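SusD superfamily protein (Parabacteroides distasonis, PDB 3OTN) probably binds glycans or related nutrients at the outer membrane, as a predicted lipoprotein of the SusD family. Local coordinates at residues A[31-36]-A[251-256]; A[197-202]-A[368-373]; A[273-278]-A[327-332]; A[290-295]-A[300-305]. All coordinates share one frame; numbering follows the deposited sequence.

Interaction 1. Residues A[31-36]-A[251-256]. With EDO (1,2-ethanediol), chain K.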
# COMPACT_ATOMS: atom_id res chain seq x y z
N THR A 31 6.45 1.71 10.34
CA THR A 31 6.38 3.14 10.13
C THR A 31 6.67 3.49 8.68
O THR A 31 6.07 4.41 8.15
CB THR A 31 7.35 3.89 11.03
OG1 THR A 31 8.67 3.37 10.79
CG2 THR A 31 6.97 3.76 12.50
N VAL A 32 7.51 2.72 8.00
CA VAL A 32 7.87 3.05 6.60
C VAL A 32 6.67 3.08 5.64
O VAL A 32 6.70 3.80 4.63
CB VAL A 32 8.97 2.09 6.04
CG1 VAL A 32 8.37 0.71 5.70
CG2 VAL A 32 9.63 2.70 4.82
N PHE A 33 5.61 2.33 5.95
CA PHE A 33 4.45 2.23 5.05
C PHE A 33 3.60 3.51 5.09
O PHE A 33 2.75 3.70 4.21
CB PHE A 33 3.60 0.97 5.34
CG PHE A 33 4.41 -0.31 5.33
CD1 PHE A 33 5.19 -0.63 4.22
CD2 PHE A 33 4.39 -1.18 6.40
CE1 PHE A 33 5.99 -1.79 4.21
CE2 PHE A 33 5.18 -2.33 6.41
CZ PHE A 33 5.99 -2.62 5.31
N ASN A 34 3.80 4.33 6.12
CA ASN A 34 3.17 5.67 6.19
C ASN A 34 3.87 6.44 7.27
O ASN A 34 3.61 6.25 8.46
CB ASN A 34 1.66 5.56 6.46
CG ASN A 34 0.95 6.90 6.42
OD1 ASN A 34 1.48 7.91 6.84
ND2 ASN A 34 -0.30 6.89 5.93
N LYS A 35 4.81 7.28 6.87
CA LYS A 35 5.44 8.17 7.80
C LYS A 35 5.86 9.45 7.11
O LYS A 35 6.16 9.46 5.90
CB LYS A 35 6.65 7.51 8.46
CG LYS A 35 7.86 7.26 7.55
CD LYS A 35 9.09 6.83 8.36
CE LYS A 35 10.37 7.38 7.78
NZ LYS A 35 11.60 6.88 8.49
N MSE A 36 5.98 10.49 7.92
CA MSE A 36 6.41 11.79 7.45
C MSE A 36 7.93 11.76 7.23
O MSE A 36 8.66 11.14 8.02
CB MSE A 36 6.06 12.88 8.42
CG MSE A 36 4.57 13.03 8.70
SE MSE A 36 3.35 13.28 7.20
CE MSE A 36 4.13 14.96 6.46
N TYR A 251 -4.45 -6.14 7.64
CA TYR A 251 -3.21 -5.63 8.24
C TYR A 251 -3.08 -4.12 7.99
O TYR A 251 -3.30 -3.65 6.89
CB TYR A 251 -2.01 -6.42 7.67
CG TYR A 251 -0.80 -6.25 8.53
CD1 TYR A 251 -0.73 -6.89 9.77
CD2 TYR A 251 0.24 -5.41 8.16
CE1 TYR A 251 0.37 -6.70 10.62
CE2 TYR A 251 1.35 -5.21 8.99
CZ TYR A 251 1.41 -5.84 10.21
OH TYR A 251 2.49 -5.63 11.02
N GLN A 252 -2.70 -3.37 9.03
CA GLN A 252 -2.66 -1.94 8.94
C GLN A 252 -1.46 -1.38 9.68
O GLN A 252 -0.97 -1.97 10.63
CB GLN A 252 -3.92 -1.37 9.63
CG GLN A 252 -5.26 -1.75 8.99
CD GLN A 252 -6.37 -0.83 9.42
OE1 GLN A 252 -6.82 -0.89 10.57
NE2 GLN A 252 -6.83 0.02 8.49
N VAL A 253 -1.06 -0.18 9.28
CA VAL A 253 -0.19 0.65 10.07
C VAL A 253 -1.03 1.25 11.21
O VAL A 253 -2.13 1.76 10.96
CB VAL A 253 0.43 1.77 9.27
CG1 VAL A 253 1.35 2.55 10.16
CG2 VAL A 253 1.27 1.19 8.07
N GLN A 254 -0.51 1.19 12.43
CA GLN A 254 -1.27 1.58 13.64
C GLN A 254 -0.99 3.02 14.03
O GLN A 254 0.18 3.43 14.21
CB GLN A 254 -0.95 0.68 14.84
CG GLN A 254 -1.11 -0.85 14.56
CD GLN A 254 -2.52 -1.25 14.21
OE1 GLN A 254 -2.78 -1.96 13.21
NE2 GLN A 254 -3.44 -0.79 14.99
N PHE A 255 -2.08 3.76 14.18
CA PHE A 255 -2.08 5.13 14.68
C PHE A 255 -3.05 5.19 15.85
O PHE A 255 -4.13 4.58 15.81
CB PHE A 255 -2.45 6.11 13.56
CG PHE A 255 -1.42 6.19 12.45
CD1 PHE A 255 -0.20 6.83 12.65
CD2 PHE A 255 -1.66 5.64 11.20
CE1 PHE A 255 0.73 6.92 11.64
CE2 PHE A 255 -0.72 5.73 10.18
CZ PHE A 255 0.45 6.37 10.39
N SER A 256 -2.64 5.83 16.94
CA SER A 256 -3.49 5.97 18.11
C SER A 256 -3.12 7.22 18.88
O SER A 256 -1.95 7.67 18.84
CB SER A 256 -3.43 4.71 19.01
OG SER A 256 -2.18 4.60 19.68
C1 EDO K . 3.34 0.76 13.12
O1 EDO K . 2.06 0.09 12.94
C2 EDO K . 3.22 1.96 14.07
O2 EDO K . 2.66 3.05 13.33

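Interaction 2. Residues A[197-202]-A[368-373]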
# COMPACT_ATOMS: atom_id res chain seq x y z
N VAL A 197 1.86 -11.85 -3.43
CA VAL A 197 3.16 -12.34 -3.86
C VAL A 197 3.06 -13.23 -5.10
O VAL A 197 3.71 -12.98 -6.09
CB VAL A 197 3.91 -13.06 -2.71
CG1 VAL A 197 5.10 -13.86 -3.23
CG2 VAL A 197 4.35 -12.00 -1.65
N TYR A 198 2.20 -14.23 -5.05
CA TYR A 198 2.03 -15.13 -6.18
C TYR A 198 1.39 -14.49 -7.41
O TYR A 198 1.80 -14.78 -8.53
CB TYR A 198 1.20 -16.32 -5.72
CG TYR A 198 1.95 -17.38 -4.94
CD1 TYR A 198 3.24 -17.80 -5.32
CD2 TYR A 198 1.31 -18.08 -3.94
CE1 TYR A 198 3.88 -18.84 -4.66
CE2 TYR A 198 1.96 -19.13 -3.27
CZ TYR A 198 3.23 -19.50 -3.62
OH TYR A 198 3.85 -20.58 -2.97
N LEU A 199 0.40 -13.60 -7.21
CA LEU A 199 -0.19 -12.84 -8.30
C LEU A 199 0.88 -12.00 -9.02
O LEU A 199 0.92 -11.97 -10.25
CB LEU A 199 -1.32 -11.93 -7.80
CG LEU A 199 -2.02 -11.02 -8.81
CD1 LEU A 199 -2.62 -11.81 -9.96
CD2 LEU A 199 -3.07 -10.10 -8.04
N THR A 200 1.74 -11.34 -8.24
CA THR A 200 2.83 -10.50 -8.77
C THR A 200 3.89 -11.34 -9.47
O THR A 200 4.36 -10.98 -10.56
CB THR A 200 3.47 -9.63 -7.66
OG1 THR A 200 2.44 -8.89 -6.99
CG2 THR A 200 4.50 -8.62 -8.21
N TYR A 201 4.25 -12.47 -8.86
CA TYR A 201 5.21 -13.43 -9.45
C TYR A 201 4.78 -13.90 -10.82
O TYR A 201 5.61 -14.07 -11.71
CB TYR A 201 5.37 -14.62 -8.52
CG TYR A 201 6.61 -15.47 -8.69
CD1 TYR A 201 6.74 -16.32 -9.78
CD2 TYR A 201 7.62 -15.48 -7.74
CE1 TYR A 201 7.85 -17.13 -9.92
CE2 TYR A 201 8.73 -16.31 -7.87
CZ TYR A 201 8.84 -17.13 -8.97
OH TYR A 201 9.91 -17.97 -9.13
N ALA A 202 3.47 -14.07 -11.01
CA ALA A 202 2.91 -14.44 -12.31
C ALA A 202 2.95 -13.29 -13.32
O ALA A 202 3.00 -13.53 -14.52
CB ALA A 202 1.48 -14.95 -12.17
N ALA A 368 -10.57 -12.47 -7.84
CA ALA A 368 -11.17 -12.36 -9.19
C ALA A 368 -10.09 -12.31 -10.28
O ALA A 368 -10.22 -12.97 -11.31
CB ALA A 368 -12.08 -11.13 -9.32
N GLU A 369 -9.03 -11.53 -10.04
CA GLU A 369 -7.95 -11.39 -11.02
C GLU A 369 -7.19 -12.68 -11.23
O GLU A 369 -7.03 -13.13 -12.36
CB GLU A 369 -7.01 -10.22 -10.67
CG GLU A 369 -5.92 -10.02 -11.74
CD GLU A 369 -5.11 -8.73 -11.60
OE1 GLU A 369 -5.37 -7.95 -10.69
OE2 GLU A 369 -4.23 -8.48 -12.46
N ALA A 370 -6.73 -13.29 -10.15
CA ALA A 370 -6.02 -14.56 -10.23
C ALA A 370 -6.86 -15.67 -10.87
O ALA A 370 -6.36 -16.47 -11.68
CB ALA A 370 -5.55 -15.00 -8.82
N GLN A 371 -8.14 -15.74 -10.46
CA GLN A 371 -9.05 -16.79 -10.90
C GLN A 371 -9.28 -16.70 -12.40
O GLN A 371 -9.17 -17.72 -13.11
CB GLN A 371 -10.40 -16.74 -10.13
CG GLN A 371 -11.34 -17.88 -10.44
CD GLN A 371 -12.26 -17.58 -11.63
OE1 GLN A 371 -12.88 -16.53 -11.68
NE2 GLN A 371 -12.36 -18.52 -12.57
N VAL A 372 -9.59 -15.50 -12.90
CA VAL A 372 -9.82 -15.35 -14.33
C VAL A 372 -8.55 -15.62 -15.15
O VAL A 372 -8.63 -16.16 -16.25
CB VAL A 372 -10.47 -14.00 -14.72
CG1 VAL A 372 -9.48 -12.84 -14.62
CG2 VAL A 372 -11.02 -14.11 -16.13
N ASN A 373 -7.40 -15.25 -14.62
CA ASN A 373 -6.12 -15.50 -15.28
C ASN A 373 -5.76 -16.99 -15.28
O ASN A 373 -5.31 -17.51 -16.28
CB ASN A 373 -4.99 -14.66 -14.63
CG ASN A 373 -4.84 -13.27 -15.25
OD1 ASN A 373 -4.47 -13.14 -16.40
ND2 ASN A 373 -5.08 -12.23 -14.46

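Interaction 3. Residues A[273-278]-A[327-332]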
# COMPACT_ATOMS: atom_id res chain seq x y z
N SER A 273 -5.40 26.24 3.19
CA SER A 273 -6.84 26.57 3.02
C SER A 273 -7.57 27.01 4.30
O SER A 273 -8.61 27.67 4.24
CB SER A 273 -7.57 25.34 2.49
OG SER A 273 -7.37 24.21 3.35
N GLY A 274 -7.08 26.57 5.45
CA GLY A 274 -7.70 26.91 6.72
C GLY A 274 -8.98 26.15 7.05
O GLY A 274 -9.72 26.60 7.92
N ILE A 275 -9.21 25.00 6.39
CA ILE A 275 -10.40 24.18 6.66
C ILE A 275 -10.30 23.29 7.90
O ILE A 275 -11.29 22.67 8.27
CB ILE A 275 -10.80 23.26 5.44
CG1 ILE A 275 -9.74 22.18 5.15
CG2 ILE A 275 -11.12 24.15 4.21
CD1 ILE A 275 -10.31 20.91 4.39
N SER A 276 -9.11 23.22 8.49
CA SER A 276 -8.77 22.27 9.55
C SER A 276 -8.18 22.90 10.81
O SER A 276 -7.83 24.08 10.82
CB SER A 276 -7.77 21.24 9.04
OG SER A 276 -6.45 21.72 9.12
N ALA A 277 -8.08 22.07 11.84
CA ALA A 277 -7.51 22.42 13.16
C ALA A 277 -5.99 22.33 13.14
O ALA A 277 -5.34 22.80 14.05
CB ALA A 277 -8.05 21.48 14.27
N TYR A 278 -5.43 21.70 12.11
CA TYR A 278 -3.98 21.62 11.98
C TYR A 278 -3.37 23.01 11.77
O TYR A 278 -4.03 23.89 11.22
CB TYR A 278 -3.61 20.74 10.80
CG TYR A 278 -3.99 19.29 10.98
CD1 TYR A 278 -3.20 18.43 11.76
CD2 TYR A 278 -5.12 18.76 10.37
CE1 TYR A 278 -3.56 17.09 11.95
CE2 TYR A 278 -5.48 17.41 10.53
CZ TYR A 278 -4.70 16.58 11.33
OH TYR A 278 -5.05 15.23 11.48
N GLU A 327 -18.93 29.92 7.00
CA GLU A 327 -20.21 29.33 6.57
C GLU A 327 -19.99 28.34 5.42
O GLU A 327 -20.62 27.29 5.38
CB GLU A 327 -21.17 30.42 6.07
CG GLU A 327 -21.49 31.53 7.06
CD GLU A 327 -22.65 31.18 7.98
OE1 GLU A 327 -22.67 30.06 8.54
OE2 GLU A 327 -23.56 32.04 8.12
N PHE A 328 -19.12 28.69 4.49
CA PHE A 328 -18.94 27.90 3.28
C PHE A 328 -17.67 28.34 2.58
O PHE A 328 -17.38 29.54 2.55
CB PHE A 328 -20.14 28.10 2.35
CG PHE A 328 -20.05 27.35 1.06
CD1 PHE A 328 -20.49 26.04 0.97
CD2 PHE A 328 -19.52 27.96 -0.08
CE1 PHE A 328 -20.41 25.35 -0.22
CE2 PHE A 328 -19.43 27.27 -1.28
CZ PHE A 328 -19.89 25.98 -1.36
N MSE A 329 -16.92 27.37 2.06
CA MSE A 329 -15.75 27.62 1.23
C MSE A 329 -15.76 26.63 0.07
O MSE A 329 -15.71 25.39 0.27
CB MSE A 329 -14.45 27.39 2.00
CG MSE A 329 -13.92 28.58 2.81
SE MSE A 329 -12.32 27.99 3.79
CE MSE A 329 -11.36 27.45 2.20
N ASP A 330 -15.81 27.18 -1.13
CA ASP A 330 -15.58 26.45 -2.35
C ASP A 330 -14.08 26.21 -2.42
O ASP A 330 -13.30 27.15 -2.37
CB ASP A 330 -16.08 27.31 -3.54
CG ASP A 330 -16.15 26.54 -4.83
OD1 ASP A 330 -15.35 25.59 -5.03
OD2 ASP A 330 -17.01 26.90 -5.66
N LEU A 331 -13.65 24.96 -2.54
CA LEU A 331 -12.21 24.65 -2.66
C LEU A 331 -11.69 24.77 -4.10
O LEU A 331 -10.48 24.64 -4.34
CB LEU A 331 -11.92 23.25 -2.12
CG LEU A 331 -12.40 22.98 -0.69
CD1 LEU A 331 -12.19 21.49 -0.36
CD2 LEU A 331 -11.71 23.91 0.28
N ASN A 332 -12.60 25.00 -5.03
CA ASN A 332 -12.26 25.25 -6.45
C ASN A 332 -11.45 24.11 -7.07
O ASN A 332 -10.51 24.34 -7.81
CB ASN A 332 -11.51 26.59 -6.63
CG ASN A 332 -12.26 27.77 -6.05
OD1 ASN A 332 -11.72 28.51 -5.24
ND2 ASN A 332 -13.53 27.95 -6.47

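Interaction 4. Residues A[290-295]-A[300-305]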
# COMPACT_ATOMS: atom_id res chain seq x y z
N GLU A 290 -8.95 14.60 -14.42
CA GLU A 290 -9.13 13.52 -15.43
C GLU A 290 -9.44 12.15 -14.83
O GLU A 290 -10.27 11.40 -15.37
CB GLU A 290 -7.88 13.38 -16.34
CG GLU A 290 -7.59 14.58 -17.27
CD GLU A 290 -6.77 15.70 -16.61
OE1 GLU A 290 -6.57 15.70 -15.35
OE2 GLU A 290 -6.34 16.59 -17.36
N PHE A 291 -8.80 11.81 -13.71
CA PHE A 291 -9.14 10.58 -13.03
C PHE A 291 -10.51 10.64 -12.40
O PHE A 291 -11.29 9.69 -12.51
CB PHE A 291 -8.11 10.19 -11.98
CG PHE A 291 -8.42 8.88 -11.29
CD1 PHE A 291 -8.55 7.71 -12.02
CD2 PHE A 291 -8.61 8.83 -9.90
CE1 PHE A 291 -8.83 6.49 -11.39
CE2 PHE A 291 -8.90 7.63 -9.26
CZ PHE A 291 -9.00 6.45 -10.00
N VAL A 292 -10.81 11.75 -11.71
CA VAL A 292 -12.10 11.88 -11.05
C VAL A 292 -13.22 11.76 -12.10
O VAL A 292 -14.21 11.04 -11.89
CB VAL A 292 -12.19 13.18 -10.25
CG1 VAL A 292 -13.64 13.45 -9.77
CG2 VAL A 292 -11.21 13.13 -9.04
N GLU A 293 -13.03 12.41 -13.25
CA GLU A 293 -14.07 12.43 -14.28
C GLU A 293 -14.13 11.13 -15.11
O GLU A 293 -15.01 11.01 -15.94
CB GLU A 293 -13.90 13.69 -15.15
CG GLU A 293 -14.15 14.93 -14.25
CD GLU A 293 -14.04 16.27 -14.93
OE1 GLU A 293 -13.62 16.33 -16.10
OE2 GLU A 293 -14.41 17.27 -14.25
N SER A 294 -13.22 10.17 -14.85
CA SER A 294 -13.21 8.85 -15.53
C SER A 294 -14.13 7.79 -14.92
O SER A 294 -14.35 6.75 -15.54
CB SER A 294 -11.78 8.27 -15.57
OG SER A 294 -11.32 7.77 -14.33
N PHE A 295 -14.62 8.03 -13.70
CA PHE A 295 -15.55 7.12 -13.05
C PHE A 295 -16.87 7.07 -13.83
O PHE A 295 -17.27 8.06 -14.42
CB PHE A 295 -15.88 7.57 -11.62
CG PHE A 295 -14.79 7.31 -10.62
CD1 PHE A 295 -13.60 8.02 -10.66
CD2 PHE A 295 -15.00 6.42 -9.55
CE1 PHE A 295 -12.61 7.81 -9.71
CE2 PHE A 295 -14.02 6.21 -8.60
CZ PHE A 295 -12.83 6.90 -8.68
N LYS A 300 -21.38 6.19 -6.86
CA LYS A 300 -21.38 6.74 -5.50
C LYS A 300 -20.02 7.33 -5.09
O LYS A 300 -19.97 8.31 -4.35
CB LYS A 300 -21.83 5.71 -4.49
CG LYS A 300 -21.96 6.23 -3.07
CD LYS A 300 -22.64 5.22 -2.15
CE LYS A 300 -22.78 5.73 -0.72
NZ LYS A 300 -23.53 4.79 0.12
N ARG A 301 -18.92 6.73 -5.55
CA ARG A 301 -17.58 7.17 -5.13
C ARG A 301 -17.27 8.61 -5.52
O ARG A 301 -16.47 9.28 -4.82
CB ARG A 301 -16.51 6.20 -5.67
CG ARG A 301 -16.60 4.81 -4.97
CD ARG A 301 -15.91 3.65 -5.65
NE ARG A 301 -16.43 3.32 -6.98
CZ ARG A 301 -16.24 2.16 -7.60
NH1 ARG A 301 -15.49 1.19 -7.05
NH2 ARG A 301 -16.76 1.97 -8.80
N THR A 302 -17.90 9.10 -6.60
CA THR A 302 -17.70 10.49 -7.04
C THR A 302 -18.79 11.46 -6.53
O THR A 302 -18.81 12.63 -6.91
CB THR A 302 -17.58 10.57 -8.59
OG1 THR A 302 -18.71 9.92 -9.17
CG2 THR A 302 -16.28 9.90 -9.04
N GLU A 303 -19.67 10.99 -5.66
CA GLU A 303 -20.62 11.91 -5.02
C GLU A 303 -19.88 12.70 -3.94
O GLU A 303 -18.91 12.20 -3.33
CB GLU A 303 -21.81 11.16 -4.43
CG GLU A 303 -22.64 10.46 -5.49
CD GLU A 303 -23.84 9.70 -4.92
OE1 GLU A 303 -24.06 9.72 -3.69
OE2 GLU A 303 -24.54 9.07 -5.74
N GLU A 304 -20.33 13.92 -3.73
CA GLU A 304 -19.67 14.86 -2.82
C GLU A 304 -19.47 14.22 -1.46
O GLU A 304 -20.42 13.69 -0.88
CB GLU A 304 -20.49 16.14 -2.67
CG GLU A 304 -19.87 17.22 -1.75
CD GLU A 304 -18.53 17.78 -2.26
OE1 GLU A 304 -18.27 17.77 -3.48
OE2 GLU A 304 -17.77 18.27 -1.40
N LYS A 305 -18.24 14.30 -0.95
CA LYS A 305 -17.89 13.75 0.36
C LYS A 305 -18.07 12.22 0.48
O LYS A 305 -18.44 11.69 1.54
CB LYS A 305 -18.55 14.56 1.51
CG LYS A 305 -17.94 15.98 1.61
CD LYS A 305 -18.59 16.86 2.65
CE LYS A 305 -18.14 18.31 2.53
NZ LYS A 305 -18.68 19.04 1.33
O HOH W 1 -18.87 9.65 -11.87

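Interaction 1. Residues A[31-36]-A[251-256]
In Val253 the first torsion sets CG1 anti to the backbone N (chi1 -178°), which puts CG2 beside that nitrogen, where it meets CB of Phe33 at 3.6 Å and so joins strand 249-253 to the loop after helix 15-25. The methyl arrives at the edge of the Phe33 ring, near its plane, while Val32 CG1 lies over one face of the same ring. A beta-branched valine suits the strand here, since its two methyls serve different neighbours. CG2 goes to the phenylalanine, and CG1 lies 3.5 Å from O2 of a bound 1,2-ethanediol, probably a remnant of the crystallisation liquor. The diol grips the backbone of Gln254 at both ends: the N-H of Gln254 points almost straight at O1 (N to O1 2.8 Å, 171°), and O2 donates to Gln254 O over 2.7 Å. Arg260 is a further partner of the diol.

Further along, Asn34 turns its CG anti to its own nitrogen and crosses Phe255 at about a right angle, amide and ring planes 74° apart. Ring atom CZ of Phe255 lies 3.7 Å from Asn34 O, which sits at the ring edge. Trp355 packs against Val253, Asn34 and Phe255. The amide itself is held from outside, OD1 by Asn43 and ND2 by Ser264, and Arg260 donates to Asn34 O, so the buried amide and carbonyl have partners. Between the two segments the chemistry is thus apolar packing and a ring edge meeting a carbonyl oxygen, which implies that van der Waals contact holds them together while residues beyond them satisfy the polar groups of Asn34.

Interaction 2. Residues A[197-202]-A[368-373]
Two helical segments, 197-202 of helix 187-202 and 368-373 of helix 360-375, come nearest at Leu199 and Ala370, whose CA atoms are 6.4 Å apart. Alanine suits such a place, because its single methyl lets the other helix draw near. Leu199 supplies the bridge: with CG anti to the backbone N (chi1 177°) its two methyls reach across, CD1 to 4.5 Å from Ala370 CB and CD2 to 4.1 Å from Glu369 OE1. The extended glutamate crosses the leucine at about a right angle, lending its CG methylene to CD1 at 4.2 Å.

The carboxylate of Glu369 is buried, but Arg430 makes a salt bridge to OE2 and Trp411 donates to the same oxygen. One turn on, Asn373 bends its amide back so that ND2 reaches Glu369 O at 3.0 Å, from above the carbonyl plane; the backbone N of Asn373 bonds the same oxygen from the opposite face. Ser216 also touches Leu199, bringing in helix 210-225, and Leu407 of helix 403-418 packs against Glu369. The contact therefore joins helices by light van der Waals contact around Leu199, while the one charged residue in it probably remains ionised, neutralised by an arginine beyond the two segments.

Interaction 3. Residues A[273-278]-A[327-332]
The methyl CE of Met329, a residue present as selenomethionine, makes the closest approach of this contact to segment 273-278. The long side chain bends at its last torsion (chi3 58°), bringing CE to 3.4 Å from Ser273 O and 3.9 Å from Ile275 CG2. The selenium follows behind, 4.0 Å from that same CG2. A flexible, unbranched side chain suits the job, since it can fold its end onto an irregular loop. Ile275 CG2 is shared: Leu331 brings the end of its side chain round to the same methyl, CD2 lying 4.0 Å from it, the two side chains standing at about a right angle. Phe309 of the neighbouring strand 308-312 touches both Ile275 and Leu331, and so continues the apolar cluster.

Toward solvent the contact thins out. Asp330, between Met329 and Leu331, is exposed, and its carboxylate serves its own chain: OD1 accepts from Asn332 N at 2.8 Å in an Asx turn, where the chain turns a corner at Asn332. Ser273 lies at the margin, partly exposed; its CB is 4.3 Å from Met329 CE, and its OG is bonded to Pro270 O. What binds the loop to this outer strand of a small antiparallel sheet is therefore dispersion among methyls, with one methyl also lying against a backbone carbonyl, while the polar side chains are tied up within their own neighbourhoods.

Interaction 4. Residues A[290-295]-A[300-305]
Phe291 O is gripped twice by Ser294, through the hydroxyl OG at 2.6 Å and through the backbone N at 3.1 Å, in the turn that follows helix 289-292. A serine suits the spot, being short enough to fold its hydroxyl back on a carbonyl three residues earlier. The type I turn from Val292 to Phe295 then presents Phe295 to segment 300-305, where Thr302 meets it.

The Thr302 methyl CG2 lies over one face of the phenylalanine ring, 3.8 Å from its centroid and 28° off the normal, a CH-pi contact; it is nearest to CG, at 3.4 Å. With chi1 at 53° the hydroxyl of Thr302 lies between the backbone N and the carbonyl carbon, leaving the methyl to take the ring. The same methyl also touches Val292 O, at 3.7 Å. OG1 bonds Asp299 O and a water 2.7 Å away, so the threonine divides its polar and apolar branches between two tasks. Arg301 CB approaches CE2 of Phe295 obliquely at 3.8 Å, ring and guanidinium planes 73° apart, and the guanidinium passes on to salt bridges with Asp299 and Asp417.

Helix 403-418 touches the contact through Phe416, which meets the Phe295 ring and packs on Arg301, and strand 308-312, which follows segment 300-305 in the chain, reaches Val292 through Phe308.

Overall arrangement
Interaction 1 lies nearest the middle of the chain, about 10 Å from its centre, and the other three sit farther out. Along the sequence, interactions 1 and 2 interlock, their segments alternating, whereas 290-295 with 300-305 falls within the span bridged by 273-278 with 327-332, and both within that of interaction 2. Interactions 3 and 4 are neighbours, with centres about 20 Å apart on one side of the molecule, and strand 308-312 borders both; interactions 2 and 3 lie on opposite sides, about 43 Å between centres. Helix 403-418 flanks interactions 2 and 4. Interactions 1 and 2 thus hold together the two family regions of the SusD protein, while 3 and 4 are more local.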